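Local coordinates for protein heavy metal cation tricomponent efflux pump ZneA(CzcA-like) (Cupriavidus metallidurans, PDB 4K0J) that exports zinc ions in exchange for protons, serving as the inner-membrane RND transporter of a three-component heavy-metal efflux pump, at residues T141-T146 against K316-I321; R147-L152 against D278-I283. All blocks are in the same frame, centred on the assembly; numbering follows the deposited sequence.

Interaction 1 of 2, residues T141-T146 against K316-I321; sequences TLVSKT and KVVPYI
Thr141, Leu142 and Val143 pair antiparallel with Val318, Val317 and Lys316, the short strand axes approaching to 4.8 Å at 135°. Thr141–Val318 and Val143–Lys316 are hydrogen-bonded pairs, joined by four backbone bonds; Val318 N to Thr141 O, 3.0 Å long, is nearly straight at the hydrogen. Leu142–Val317 between them is the non-hydrogen-bonded pair. On one face of the sheet Val143 and Val318 cross at about a right angle, CG1 to CG1 at 3.4 Å. Lys316 adds its CB, 4.0 Å from Val143 CG2, before its chain bends and leads its ammonium away. On the other face Leu142 leans its CD1 to 4.3 Å from Val317 N. Leu311 and Val315 cover Leu142 there, and Val303 of helix 292-310 covers Val317. Beyond the Thr141–Val318 pair, Tyr320 presents its ring edge at CE2 to Thr141 OG1, 4.0 Å away. Tyr320 and Ile321 both face Arg139, a classic beta bulge where the chain turns a corner, and the phenol reaches Gln281 on strand 280-287. Backbone polar groups thus fix the alignment of the strands, while the side chains contribute mainly apolar contact and seat one face against a helix.

Interaction 2 of 2, residues R147-L152 against D278-I283; sequences RDLREL and DTIQGI
Leu149 carries most of the van der Waals contact, with its two methyls doing different jobs. Its CG stands anti to the backbone N (chi1 -163°), carrying the branch out from the first turn of the helix toward the chain leading into strand 280-287. Leu149 CD2 sits over the face of the Asp278 carboxylate, 3.4 Å from Asp278 CG, and the two side chains cross at about a right angle. Leu149 CD1 rests on the backbone, 3.6 Å from Thr279 CA, and also makes apolar contact with Ile280 CG2 at 4.1 Å. That same Ile280 methyl lies 4.1 Å from Leu152 CB, one helical turn on, so this apolar contact is shared by both leucines. Val315 packs against Leu152 as well.

Helix 149-164 here lies against the sheet that contains strand 280-287, as in an alpha/beta sandwich of the ferredoxin-like kind; this is consistent with the PN2 porter subdomain of RND pumps such as AcrB.

The polar interactions lie within the helix start or lead outside. Asp148 is the N-cap: its OD2 accepts a weak bond from Glu151 N at 3.4 Å, and its carbonyl O accepts from Leu152 N at 3.0 Å. Arg147 NH1 and Glu151 OE2 form a salt bridge of 3.4 Å across this first turn. The Asp278 carboxylate, covered on one face by Leu149, pairs through OD2 with Arg267, a residue that the Leu149 side chain also touches. Arg150 NE donates to Thr181 OG1, tying the helix to the chain just before strand 182-187.

In the fold
From the N terminus, strand 135-143 runs into helix 149-164, and the two contacts start almost back to back at 141-146 and 147-152. Strand 280-287 returns first, as interaction 2 closes a loop of 125 residues; helix 292-310 follows, and strand 316-319 then closes the longer loop of interaction 1. Interaction 2 is therefore nested inside interaction 1. Strand 135-143 lies between 316-319 and 280-287 in one sheet, with 170-177 beyond the latter. Interaction 1 joins an outer strand to this sheet, whereas interaction 2 lays the helix on it. Their centres are 9 Å apart, and Thr141 packs directly on Thr279.

Interaction 1 of 2, residues T141-T146 against K316-I321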
loop_
_atom_site.group_PDB
_atom_site.type_symbol
_atom_site.label_atom_id
_atom_site.label_comp_id
_atom_site.label_asym_id
_atom_site.label_seq_id
_atom_site.Cartn_x
_atom_site.Cartn_y
_atom_site.Cartn_z
ATOM N N THR C 141 4.614 18.178 -32.736
ATOM C CA THR C 141 5.873 18.306 -33.450
ATOM C C THR C 141 6.351 19.744 -33.328
ATOM O O THR C 141 5.541 20.679 -33.316
ATOM C CB THR C 141 5.715 17.909 -34.933
ATOM O OG1 THR C 141 5.391 16.516 -35.014
ATOM C CG2 THR C 141 6.989 18.151 -35.704
ATOM N N LEU C 142 7.662 19.909 -33.185
ATOM C CA LEU C 142 8.287 21.219 -33.232
ATOM C C LEU C 142 8.380 21.695 -34.683
ATOM O O LEU C 142 9.148 21.137 -35.469
ATOM C CB LEU C 142 9.697 21.158 -32.628
ATOM C CG LEU C 142 9.915 21.387 -31.126
ATOM C CD1 LEU C 142 9.301 22.705 -30.687
ATOM C CD2 LEU C 142 9.368 20.240 -30.302
ATOM N N VAL C 143 7.604 22.715 -35.047
ATOM C CA VAL C 143 7.749 23.296 -36.381
ATOM C C VAL C 143 8.550 24.592 -36.391
ATOM O O VAL C 143 8.570 25.349 -35.411
ATOM C CB VAL C 143 6.405 23.554 -37.089
ATOM C CG1 VAL C 143 5.657 22.255 -37.299
ATOM C CG2 VAL C 143 5.581 24.562 -36.315
ATOM N N SER C 144 9.207 24.819 -37.523
ATOM C CA SER C 144 9.979 26.020 -37.778
ATOM C C SER C 144 10.261 26.084 -39.272
ATOM O O SER C 144 10.135 25.081 -39.976
ATOM C CB SER C 144 11.296 25.988 -37.008
ATOM O OG SER C 144 12.062 27.148 -37.282
ATOM N N LYS C 145 10.637 27.260 -39.758
ATOM C CA LYS C 145 10.975 27.420 -41.167
ATOM C C LYS C 145 12.467 27.678 -41.315
ATOM O O LYS C 145 13.063 27.359 -42.349
ATOM C CB LYS C 145 10.166 28.565 -41.785
ATOM C CG LYS C 145 8.665 28.291 -41.842
ATOM C CD LYS C 145 7.906 29.379 -42.588
ATOM C CE LYS C 145 6.443 28.990 -42.777
ATOM N NZ LYS C 145 5.666 30.013 -43.534
ATOM N N THR C 146 13.057 28.238 -40.259
ATOM C CA THR C 146 14.440 28.701 -40.276
ATOM C C THR C 146 15.378 27.848 -39.428
ATOM O O THR C 146 16.594 27.889 -39.613
ATOM C CB THR C 146 14.541 30.146 -39.763
ATOM O OG1 THR C 146 14.339 30.168 -38.346
ATOM C CG2 THR C 146 13.501 31.022 -40.434
ATOM N N LYS C 316 7.340 26.625 -33.036
ATOM C CA LYS C 316 6.052 26.426 -32.400
ATOM C C LYS C 316 5.788 24.945 -32.183
ATOM O O LYS C 316 5.964 24.135 -33.095
ATOM C CB LYS C 316 4.939 27.055 -33.243
ATOM C CG LYS C 316 5.034 28.570 -33.382
ATOM C CD LYS C 316 4.887 29.262 -32.032
ATOM C CE LYS C 316 4.944 30.780 -32.151
ATOM N NZ LYS C 316 6.300 31.277 -32.518
ATOM N N VAL C 317 5.393 24.590 -30.965
ATOM C CA VAL C 317 4.945 23.233 -30.694
ATOM C C VAL C 317 3.518 23.120 -31.192
ATOM O O VAL C 317 2.622 23.813 -30.709
ATOM C CB VAL C 317 5.033 22.865 -29.194
ATOM C CG1 VAL C 317 4.732 24.063 -28.327
ATOM C CG2 VAL C 317 4.074 21.744 -28.871
ATOM N N VAL C 318 3.310 22.272 -32.189
ATOM C CA VAL C 318 1.980 22.137 -32.764
ATOM C C VAL C 318 1.529 20.693 -32.715
ATOM O O VAL C 318 2.249 19.799 -33.150
ATOM C CB VAL C 318 1.928 22.657 -34.204
ATOM C CG1 VAL C 318 3.222 22.376 -34.894
ATOM C CG2 VAL C 318 0.767 22.020 -34.960
ATOM N N PRO C 319 0.335 20.460 -32.158
ATOM C CA PRO C 319 -0.208 19.108 -32.014
ATOM C C PRO C 319 -0.838 18.579 -33.300
ATOM O O PRO C 319 -1.247 19.360 -34.154
ATOM C CB PRO C 319 -1.286 19.288 -30.944
ATOM C CG PRO C 319 -1.726 20.709 -31.087
ATOM C CD PRO C 319 -0.509 21.479 -31.509
ATOM N N TYR C 320 -0.905 17.259 -33.431
ATOM C CA TYR C 320 -1.617 16.639 -34.539
ATOM C C TYR C 320 -2.624 15.623 -34.016
ATOM O O TYR C 320 -3.602 15.296 -34.690
ATOM C CB TYR C 320 -0.660 16.031 -35.581
ATOM C CG TYR C 320 0.199 14.876 -35.118
ATOM C CD1 TYR C 320 -0.315 13.589 -35.037
ATOM C CD2 TYR C 320 1.541 15.065 -34.807
ATOM C CE1 TYR C 320 0.474 12.524 -34.630
ATOM C CE2 TYR C 320 2.340 14.005 -34.401
ATOM C CZ TYR C 320 1.799 12.737 -34.317
ATOM O OH TYR C 320 2.578 11.679 -33.914
ATOM N N ILE C 321 -2.377 15.127 -32.809
ATOM C CA ILE C 321 -3.403 14.412 -32.063
ATOM C C ILE C 321 -3.562 15.071 -30.700
ATOM O O ILE C 321 -2.582 15.355 -30.016
ATOM C CB ILE C 321 -3.107 12.899 -31.910
ATOM C CG1 ILE C 321 -3.013 12.232 -33.286
ATOM C CG2 ILE C 321 -4.200 12.222 -31.094
ATOM C CD1 ILE C 321 -2.889 10.711 -33.248
#

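Interaction 2 of 2, residues R147-L152 against D278-I283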
loop_
_atom_site.group_PDB
_atom_site.type_symbol
_atom_site.label_atom_id
_atom_site.label_comp_id
_atom_site.label_asym_id
_atom_site.label_seq_id
_atom_site.Cartn_x
_atom_site.Cartn_y
_atom_site.Cartn_z
ATOM N N ARG C 147 14.823 27.083 -38.494
ATOM C CA ARG C 147 15.648 26.341 -37.547
ATOM C C ARG C 147 15.972 24.925 -38.009
ATOM O O ARG C 147 15.159 24.275 -38.672
ATOM C CB ARG C 147 14.989 26.306 -36.178
ATOM C CG ARG C 147 15.990 26.353 -35.048
ATOM C CD ARG C 147 15.458 27.136 -33.863
ATOM N NE ARG C 147 15.042 28.487 -34.235
ATOM C CZ ARG C 147 15.854 29.538 -34.245
ATOM N NH1 ARG C 147 17.128 29.391 -33.905
ATOM N NH2 ARG C 147 15.393 30.732 -34.593
ATOM N N ASP C 148 17.164 24.453 -37.650
ATOM C CA ASP C 148 17.642 23.156 -38.113
ATOM C C ASP C 148 17.367 22.058 -37.101
ATOM O O ASP C 148 17.306 22.313 -35.902
ATOM C CB ASP C 148 19.132 23.224 -38.421
ATOM C CG ASP C 148 19.929 23.821 -37.285
ATOM O OD1 ASP C 148 19.907 25.062 -37.137
ATOM O OD2 ASP C 148 20.575 23.049 -36.545
ATOM N N LEU C 149 17.222 20.834 -37.599
ATOM C CA LEU C 149 16.793 19.695 -36.791
ATOM C C LEU C 149 17.604 19.467 -35.509
ATOM O O LEU C 149 17.079 18.940 -34.529
ATOM C CB LEU C 149 16.775 18.424 -37.641
ATOM C CG LEU C 149 15.976 17.260 -37.056
ATOM C CD1 LEU C 149 14.527 17.667 -36.872
ATOM C CD2 LEU C 149 16.086 16.028 -37.925
ATOM N N ARG C 150 18.874 19.858 -35.508
ATOM C CA ARG C 150 19.683 19.734 -34.301
ATOM C C ARG C 150 19.214 20.756 -33.263
ATOM O O ARG C 150 19.032 20.424 -32.087
ATOM C CB ARG C 150 21.179 19.886 -34.611
ATOM C CG ARG C 150 22.105 19.735 -33.393
ATOM C CD ARG C 150 22.507 21.094 -32.790
ATOM N NE ARG C 150 23.327 20.965 -31.584
ATOM C CZ ARG C 150 23.918 21.989 -30.967
ATOM N NH1 ARG C 150 23.782 23.218 -31.448
ATOM N NH2 ARG C 150 24.647 21.788 -29.873
ATOM N N GLU C 151 19.007 21.994 -33.707
ATOM C CA GLU C 151 18.504 23.050 -32.829
ATOM C C GLU C 151 17.134 22.698 -32.266
ATOM O O GLU C 151 16.873 22.883 -31.077
ATOM C CB GLU C 151 18.451 24.394 -33.555
ATOM C CG GLU C 151 19.820 24.971 -33.864
ATOM C CD GLU C 151 19.781 26.462 -34.149
ATOM O OE1 GLU C 151 20.448 27.228 -33.420
ATOM O OE2 GLU C 151 19.090 26.871 -35.105
ATOM N N LEU C 152 16.269 22.170 -33.123
ATOM C CA LEU C 152 14.961 21.700 -32.689
ATOM C C LEU C 152 15.083 20.525 -31.729
ATOM O O LEU C 152 14.242 20.341 -30.850
ATOM C CB LEU C 152 14.104 21.312 -33.888
ATOM C CG LEU C 152 13.805 22.480 -34.821
ATOM C CD1 LEU C 152 12.727 22.099 -35.822
ATOM C CD2 LEU C 152 13.405 23.707 -34.014
ATOM N N ASP C 278 12.214 14.587 -42.188
ATOM C CA ASP C 278 13.026 14.534 -40.976
ATOM C C ASP C 278 12.694 15.621 -39.956
ATOM O O ASP C 278 13.334 16.669 -39.936
ATOM C CB ASP C 278 14.507 14.642 -41.342
ATOM C CG ASP C 278 15.390 13.826 -40.432
ATOM O OD1 ASP C 278 14.856 13.200 -39.494
ATOM O OD2 ASP C 278 16.618 13.818 -40.653
ATOM N N THR C 279 11.709 15.370 -39.100
ATOM C CA THR C 279 11.436 16.285 -37.996
ATOM C C THR C 279 11.492 15.585 -36.624
ATOM O O THR C 279 12.145 14.554 -36.475
ATOM C CB THR C 279 10.119 17.072 -38.202
ATOM O OG1 THR C 279 9.912 17.959 -37.096
ATOM C CG2 THR C 279 8.932 16.131 -38.345
ATOM N N ILE C 280 10.825 16.152 -35.624
ATOM C CA ILE C 280 10.911 15.620 -34.264
ATOM C C ILE C 280 9.611 15.785 -33.481
ATOM O O ILE C 280 8.991 16.840 -33.512
ATOM C CB ILE C 280 12.073 16.273 -33.501
ATOM C CG1 ILE C 280 12.092 15.824 -32.041
ATOM C CG2 ILE C 280 11.997 17.791 -33.611
ATOM C CD1 ILE C 280 13.354 16.223 -31.312
ATOM N N GLN C 281 9.201 14.736 -32.780
ATOM C CA GLN C 281 7.900 14.733 -32.126
ATOM C C GLN C 281 7.940 14.267 -30.677
ATOM O O GLN C 281 8.894 13.617 -30.235
ATOM C CB GLN C 281 6.945 13.811 -32.868
ATOM C CG GLN C 281 7.140 12.364 -32.490
ATOM C CD GLN C 281 5.907 11.539 -32.721
ATOM O OE1 GLN C 281 5.007 11.940 -33.456
ATOM N NE2 GLN C 281 5.852 10.376 -32.086
ATOM N N GLY C 282 6.874 14.582 -29.949
ATOM C CA GLY C 282 6.726 14.128 -28.581
ATOM C C GLY C 282 5.377 13.482 -28.325
ATOM O O GLY C 282 4.385 13.803 -28.977
ATOM N N ILE C 283 5.351 12.565 -27.364
ATOM C CA ILE C 283 4.142 11.846 -26.991
ATOM C C ILE C 283 3.874 12.028 -25.493
ATOM O O ILE C 283 4.616 11.508 -24.646
ATOM C CB ILE C 283 4.278 10.343 -27.303
ATOM C CG1 ILE C 283 4.904 10.136 -28.685
ATOM C CG2 ILE C 283 2.933 9.653 -27.210
ATOM C CD1 ILE C 283 5.141 8.682 -29.053
#